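VOC domain-containing protein (Streptococcus mutans, PDB 3L7T) binds zinc as a protein of the glyoxalase (VOC) superfamily and may have lactoylglutathione lyase activity. Local coordinates at residues 17-22 and 123-128; 42-47 and 55-60. One frame throughout, in Å; residues are numbered along the deposited sequence.

Contact 1 (17-22 and 123-128); sequences DKSYEF and FDPDGL
Phe22, on the helix 16-26, lays its ring against Asp124 and Pro125 in the type I beta turn that links strands 118-123 and 129-133, so in this VOC fold helix 16-26 packs on the turn between two strands of the second sheet. Pro125 CD sits over one face, 3.7 Å from the ring centroid and 18° off the normal, and Asp124 CA is over the same ring as a second CH-pi donor. CG of Phe22 is anti to the backbone N (chi1 178°), which sets CG toward the turn, 3.5 Å from Pro125 CD. Proline suits the second position of the turn, where its ring restricts phi near the value needed and its CD and CG methylenes meet the aromatic ring. Beside this greasy contact runs a polar one made through solvent: Ser19 OG lies 2.8 Å from a water that donates to Asp126 OD2 and, weakly, to Asp124 OD2, and a second water joins Ser19 OG to Asp126 OD2. The short serine hydroxyl can bond both waters. Asp126 OD1 in turn bonds to Ser14, while Asp124 OD2 is held by Tyr23 OH. Asp124 OD1 accepts from Asp126 N at 2.7 Å, making an Asx turn, and also from Leu128 N at 2.9 Å, the two N-H groups arriving from opposite faces of the carboxylate plane.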
loop_
_atom_site.group_PDB
_atom_site.type_symbol
_atom_site.label_atom_id
_atom_site.label_comp_id
_atom_site.label_asym_id
_atom_site.label_seq_id
_atom_site.Cartn_x
_atom_site.Cartn_y
_atom_site.Cartn_z
ATOM N N ASP A 17 -19.068 6.360 1.626
ATOM C CA ASP A 17 -19.540 7.432 0.765
ATOM C C ASP A 17 -18.562 8.595 0.678
ATOM O O ASP A 17 -18.406 9.211 -0.383
ATOM C CB ASP A 17 -20.914 7.947 1.217
ATOM C CG ASP A 17 -22.018 6.937 1.010
ATOM O OD1 ASP A 17 -21.938 6.112 0.078
ATOM O OD2 ASP A 17 -22.955 6.936 1.832
ATOM N N LYS A 18 -17.939 8.930 1.800
ATOM C CA LYS A 18 -17.070 10.079 1.840
ATOM C C LYS A 18 -15.785 9.746 1.071
ATOM O O LYS A 18 -15.249 10.577 0.347
ATOM C CB LYS A 18 -16.728 10.455 3.283
ATOM C CG LYS A 18 -17.837 11.220 3.998
ATOM C CD LYS A 18 -17.363 11.809 5.319
ATOM C CE LYS A 18 -17.975 13.177 5.544
ATOM N NZ LYS A 18 -19.422 13.128 5.214
ATOM N N SER A 19 -15.340 8.498 1.184
ATOM C CA SER A 19 -14.110 8.089 0.492
ATOM C C SER A 19 -14.356 7.842 -0.988
ATOM O O SER A 19 -13.485 8.080 -1.808
ATOM C CB SER A 19 -13.498 6.867 1.166
ATOM O OG SER A 19 -13.109 7.228 2.473
ATOM N N TYR A 20 -15.571 7.442 -1.336
ATOM C CA TYR A 20 -15.937 7.282 -2.739
ATOM C C TYR A 20 -15.901 8.668 -3.379
ATOM O O TYR A 20 -15.328 8.863 -4.449
ATOM C CB TYR A 20 -17.357 6.708 -2.848
ATOM C CG TYR A 20 -17.806 6.515 -4.277
ATOM C CD1 TYR A 20 -17.914 5.242 -4.819
ATOM C CD2 TYR A 20 -18.165 7.600 -5.061
ATOM C CE1 TYR A 20 -18.336 5.053 -6.143
ATOM C CE2 TYR A 20 -18.554 7.424 -6.407
ATOM C CZ TYR A 20 -18.629 6.161 -6.922
ATOM O OH TYR A 20 -19.048 6.004 -8.229
ATOM N N GLU A 21 -16.509 9.638 -2.710
ATOM C CA GLU A 21 -16.415 11.032 -3.167
ATOM C C GLU A 21 -14.951 11.497 -3.378
ATOM O O GLU A 21 -14.601 12.054 -4.426
ATOM C CB GLU A 21 -17.137 11.948 -2.160
ATOM C CG GLU A 21 -16.874 13.451 -2.328
ATOM C CD GLU A 21 -17.406 14.024 -3.648
ATOM O OE1 GLU A 21 -18.430 13.521 -4.158
ATOM O OE2 GLU A 21 -16.775 14.964 -4.186
ATOM N N PHE A 22 -14.093 11.238 -2.397
ATOM C CA PHE A 22 -12.700 11.664 -2.471
ATOM C C PHE A 22 -11.980 11.021 -3.666
ATOM O O PHE A 22 -11.426 11.708 -4.519
ATOM C CB PHE A 22 -11.988 11.324 -1.152
ATOM C CG PHE A 22 -10.518 11.682 -1.129
ATOM C CD1 PHE A 22 -10.114 12.982 -0.815
ATOM C CD2 PHE A 22 -9.534 10.722 -1.375
ATOM C CE1 PHE A 22 -8.760 13.298 -0.708
ATOM C CE2 PHE A 22 -8.188 11.039 -1.272
ATOM C CZ PHE A 22 -7.796 12.338 -0.991
ATOM N N PHE A 123 -3.571 14.014 1.960
ATOM C CA PHE A 123 -4.118 12.943 2.796
ATOM C C PHE A 123 -5.537 12.590 2.394
ATOM O O PHE A 123 -6.270 13.443 1.943
ATOM C CB PHE A 123 -4.073 13.346 4.273
ATOM C CG PHE A 123 -2.689 13.662 4.756
ATOM C CD1 PHE A 123 -1.901 12.675 5.327
ATOM C CD2 PHE A 123 -2.142 14.913 4.529
ATOM C CE1 PHE A 123 -0.600 12.940 5.705
ATOM C CE2 PHE A 123 -0.821 15.181 4.871
ATOM C CZ PHE A 123 -0.055 14.202 5.480
ATOM N N ASP A 124 -5.912 11.322 2.555
ATOM C CA ASP A 124 -7.267 10.906 2.288
ATOM C C ASP A 124 -8.092 11.193 3.545
ATOM O O ASP A 124 -7.531 11.664 4.550
ATOM C CB ASP A 124 -7.328 9.444 1.777
ATOM C CG ASP A 124 -7.561 8.398 2.865
ATOM O OD1 ASP A 124 -7.333 8.645 4.089
ATOM O OD2 ASP A 124 -7.904 7.243 2.446
ATOM N N PRO A 125 -9.418 11.055 3.446
ATOM C CA PRO A 125 -10.286 11.406 4.568
ATOM C C PRO A 125 -9.952 10.699 5.878
ATOM O O PRO A 125 -10.351 11.181 6.947
ATOM C CB PRO A 125 -11.685 10.994 4.072
ATOM C CG PRO A 125 -11.587 11.130 2.581
ATOM C CD PRO A 125 -10.186 10.674 2.249
ATOM N N ASP A 126 -9.267 9.557 5.809
ATOM C CA ASP A 126 -8.860 8.784 6.996
ATOM C C ASP A 126 -7.383 8.966 7.334
ATOM O O ASP A 126 -6.830 8.232 8.167
ATOM C CB ASP A 126 -9.205 7.313 6.823
ATOM C CG ASP A 126 -10.717 7.077 6.820
ATOM O OD1 ASP A 126 -11.347 7.460 7.822
ATOM O OD2 ASP A 126 -11.300 6.673 5.783
ATOM N N GLY A 127 -6.798 10.032 6.787
ATOM C CA GLY A 127 -5.410 10.419 7.078
ATOM C C GLY A 127 -4.351 9.548 6.399
ATOM O O GLY A 127 -3.184 9.505 6.832
ATOM N N LEU A 128 -4.757 8.809 5.371
ATOM C CA LEU A 128 -3.788 7.950 4.652
ATOM C C LEU A 128 -2.878 8.904 3.848
ATOM O O LEU A 128 -3.382 9.699 3.048
ATOM C CB LEU A 128 -4.549 7.055 3.679
ATOM C CG LEU A 128 -3.675 6.177 2.767
ATOM C CD1 LEU A 128 -2.805 5.324 3.678
ATOM C CD2 LEU A 128 -4.573 5.318 1.855
HETATM O O HOH W 1 -10.459 7.427 3.285
HETATM O O HOH W 2 -13.669 7.731 5.284
#

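Contact 2 (42-47 and 55-60); sequences DYKLDL and EIFGNK
Leu45 and Ile56 form a hydrogen-bonded pair at the tight middle of an antiparallel beta hairpin, Leu45 N reaching Ile56 O at 2.8 Å and Ile56 N reaching Leu45 O at 2.7 Å, both nearly straight. Tyr43 and Gly58 make the next such pair. On the face carrying Lys44 and Phe57 the two side chains run side by side, with Lys44 CG over the ring; Arg83 of the second subunit makes a cation-pi contact with Phe57. The lysine chain stays extended through CE and then bends (chi4 -86°), bringing NZ to Asp46 OD1 at 2.6 Å, on the syn side; a weaker bond reaches Glu55 OE2 at 3.1 Å. Lysine is long enough to serve both acids. Glu55 is a zinc ligand together with His8, so the ammonium is a second-shell neighbour of the metal. Beyond Gly58, at 59-60, the pairing gives way to looser, watery contacts. The Lys60 side chain crosses that of Tyr43 at about a right angle, with CE over one face of the ring, 3.9 Å from its centroid, and one water lies 2.7 Å from Tyr43 OH, bonding weakly to Lys60 NZ. Nearby, the Asp42 carboxylate and Asn59 amide stack with planes 10° apart; Lys39 N bonds Asp42 OD1. Strand 30-37 flanks 42-47, strand 5-12 flanks 55-58, and Leu45 packs on Tyr16 and Tyr20 of helix 16-26.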
loop_
_atom_site.group_PDB
_atom_site.type_symbol
_atom_site.label_atom_id
_atom_site.label_comp_id
_atom_site.label_asym_id
_atom_site.label_seq_id
_atom_site.Cartn_x
_atom_site.Cartn_y
_atom_site.Cartn_z
ATOM N N ASP A 42 -18.339 -6.182 2.786
ATOM C CA ASP A 42 -19.060 -4.912 2.644
ATOM C C ASP A 42 -18.856 -4.352 1.243
ATOM O O ASP A 42 -19.041 -5.111 0.268
ATOM C CB ASP A 42 -18.661 -3.957 3.765
ATOM C CG ASP A 42 -19.006 -4.524 5.142
ATOM O OD1 ASP A 42 -20.106 -5.116 5.258
ATOM O OD2 ASP A 42 -18.159 -4.451 6.074
ATOM N N TYR A 43 -18.533 -3.057 1.100
ATOM C CA TYR A 43 -18.387 -2.489 -0.247
ATOM C C TYR A 43 -16.953 -2.603 -0.673
ATOM O O TYR A 43 -16.030 -2.300 0.113
ATOM C CB TYR A 43 -18.818 -1.006 -0.305
ATOM C CG TYR A 43 -20.306 -0.851 -0.041
ATOM C CD1 TYR A 43 -21.216 -0.919 -1.092
ATOM C CD2 TYR A 43 -20.784 -0.642 1.236
ATOM C CE1 TYR A 43 -22.567 -0.772 -0.889
ATOM C CE2 TYR A 43 -22.161 -0.527 1.466
ATOM C CZ TYR A 43 -23.033 -0.625 0.400
ATOM O OH TYR A 43 -24.392 -0.492 0.603
ATOM N N LYS A 44 -16.767 -3.125 -1.881
ATOM C CA LYS A 44 -15.450 -3.220 -2.471
ATOM C C LYS A 44 -15.471 -2.457 -3.782
ATOM O O LYS A 44 -16.300 -2.723 -4.654
ATOM C CB LYS A 44 -15.090 -4.692 -2.722
ATOM C CG LYS A 44 -13.689 -4.889 -3.361
ATOM C CD LYS A 44 -13.376 -6.371 -3.658
ATOM C CE LYS A 44 -11.960 -6.525 -4.202
ATOM N NZ LYS A 44 -11.870 -6.329 -5.696
ATOM N N LEU A 45 -14.705 -1.379 -3.815
ATOM C CA LEU A 45 -14.706 -0.443 -4.913
ATOM C C LEU A 45 -13.350 -0.589 -5.609
ATOM O O LEU A 45 -12.308 -0.300 -5.004
ATOM C CB LEU A 45 -14.851 0.974 -4.369
ATOM C CG LEU A 45 -14.669 2.099 -5.398
ATOM C CD1 LEU A 45 -15.670 2.084 -6.571
ATOM C CD2 LEU A 45 -14.699 3.428 -4.690
ATOM N N ASP A 46 -13.373 -0.995 -6.878
ATOM C CA ASP A 46 -12.128 -1.232 -7.621
ATOM C C ASP A 46 -11.871 -0.105 -8.609
ATOM O O ASP A 46 -12.700 0.166 -9.494
ATOM C CB ASP A 46 -12.221 -2.557 -8.376
ATOM C CG ASP A 46 -12.440 -3.757 -7.440
ATOM O OD1 ASP A 46 -11.928 -3.750 -6.289
ATOM O OD2 ASP A 46 -13.103 -4.729 -7.874
ATOM N N LEU A 47 -10.729 0.566 -8.437
ATOM C CA LEU A 47 -10.403 1.768 -9.225
ATOM C C LEU A 47 -9.211 1.539 -10.138
ATOM O O LEU A 47 -8.262 0.856 -9.773
ATOM C CB LEU A 47 -10.055 2.914 -8.269
ATOM C CG LEU A 47 -11.168 3.262 -7.275
ATOM C CD1 LEU A 47 -10.846 4.568 -6.546
ATOM C CD2 LEU A 47 -12.556 3.419 -7.976
ATOM N N GLU A 55 -8.026 -1.130 -4.613
ATOM C CA GLU A 55 -9.233 -1.763 -4.104
ATOM C C GLU A 55 -9.609 -1.049 -2.833
ATOM O O GLU A 55 -8.901 -1.159 -1.847
ATOM C CB GLU A 55 -8.976 -3.230 -3.746
ATOM C CG GLU A 55 -8.739 -4.147 -4.916
ATOM C CD GLU A 55 -8.736 -5.606 -4.499
ATOM O OE1 GLU A 55 -8.544 -5.883 -3.280
ATOM O OE2 GLU A 55 -8.747 -6.449 -5.422
ATOM N N ILE A 56 -10.719 -0.332 -2.841
ATOM C CA ILE A 56 -11.153 0.373 -1.646
ATOM C C ILE A 56 -12.218 -0.466 -0.914
ATOM O O ILE A 56 -13.253 -0.821 -1.504
ATOM C CB ILE A 56 -11.709 1.747 -2.004
ATOM C CG1 ILE A 56 -10.745 2.541 -2.900
ATOM C CG2 ILE A 56 -12.088 2.521 -0.746
ATOM C CD1 ILE A 56 -9.444 2.861 -2.289
ATOM N N PHE A 57 -11.993 -0.728 0.372
ATOM C CA PHE A 57 -12.944 -1.495 1.167
ATOM C C PHE A 57 -13.507 -0.614 2.242
ATOM O O PHE A 57 -12.765 -0.007 2.988
ATOM C CB PHE A 57 -12.265 -2.676 1.852
ATOM C CG PHE A 57 -11.876 -3.787 0.915
ATOM C CD1 PHE A 57 -12.727 -4.865 0.702
ATOM C CD2 PHE A 57 -10.611 -3.805 0.343
ATOM C CE1 PHE A 57 -12.346 -5.944 -0.101
ATOM C CE2 PHE A 57 -10.198 -4.899 -0.436
ATOM C CZ PHE A 57 -11.089 -5.958 -0.664
ATOM N N GLY A 58 -14.821 -0.611 2.408
ATOM C CA GLY A 58 -15.359 0.139 3.541
ATOM C C GLY A 58 -16.826 -0.162 3.608
ATOM O O GLY A 58 -17.343 -0.968 2.838
ATOM N N ASN A 59 -17.480 0.506 4.528
ATOM C CA ASN A 59 -18.906 0.315 4.696
ATOM C C ASN A 59 -19.560 1.678 4.876
ATOM O O ASN A 59 -18.901 2.654 5.220
ATOM C CB ASN A 59 -19.182 -0.599 5.886
ATOM C CG ASN A 59 -20.614 -1.120 5.903
ATOM O OD1 ASN A 59 -21.341 -0.936 4.943
ATOM N ND2 ASN A 59 -21.011 -1.790 6.991
ATOM N N LYS A 60 -20.848 1.766 4.541
ATOM C CA LYS A 60 -21.551 3.044 4.540
ATOM C C LYS A 60 -22.107 3.227 5.946
ATOM O O LYS A 60 -22.441 2.237 6.574
ATOM C CB LYS A 60 -22.719 2.964 3.551
ATOM C CG LYS A 60 -22.308 3.086 2.124
ATOM C CD LYS A 60 -23.451 2.837 1.176
ATOM C CE LYS A 60 -22.938 2.909 -0.246
ATOM N NZ LYS A 60 -24.018 2.767 -1.269
HETATM O O HOH W 3 -22.477 -3.444 3.863
HETATM O O HOH W 4 -26.076 0.072 -1.379
#

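Overall arrangement
The two contacts have centres about 12 Å apart and meet through helix 16-26: its Tyr20 touches Leu45 and its Asp17 touches Lys60. Along the chain, helix segment 17-22 comes first, then both strands of contact 2, and 123-128 last, so the local hairpin of contact 2 falls within the long span that contact 1 bridges. Contact 2 belongs to the sheet 5-12, 52-58, 42-49, 30-37, which helix 16-26 covers; contact 1 ties that helix to the turn of the other sheet, 81-88, 129-133, 118-123, 110-111. Together they join the two sheets of one chain. Both touch the second subunit, and Glu55 packs on its His84, consistent with a metal site at the subunit interface.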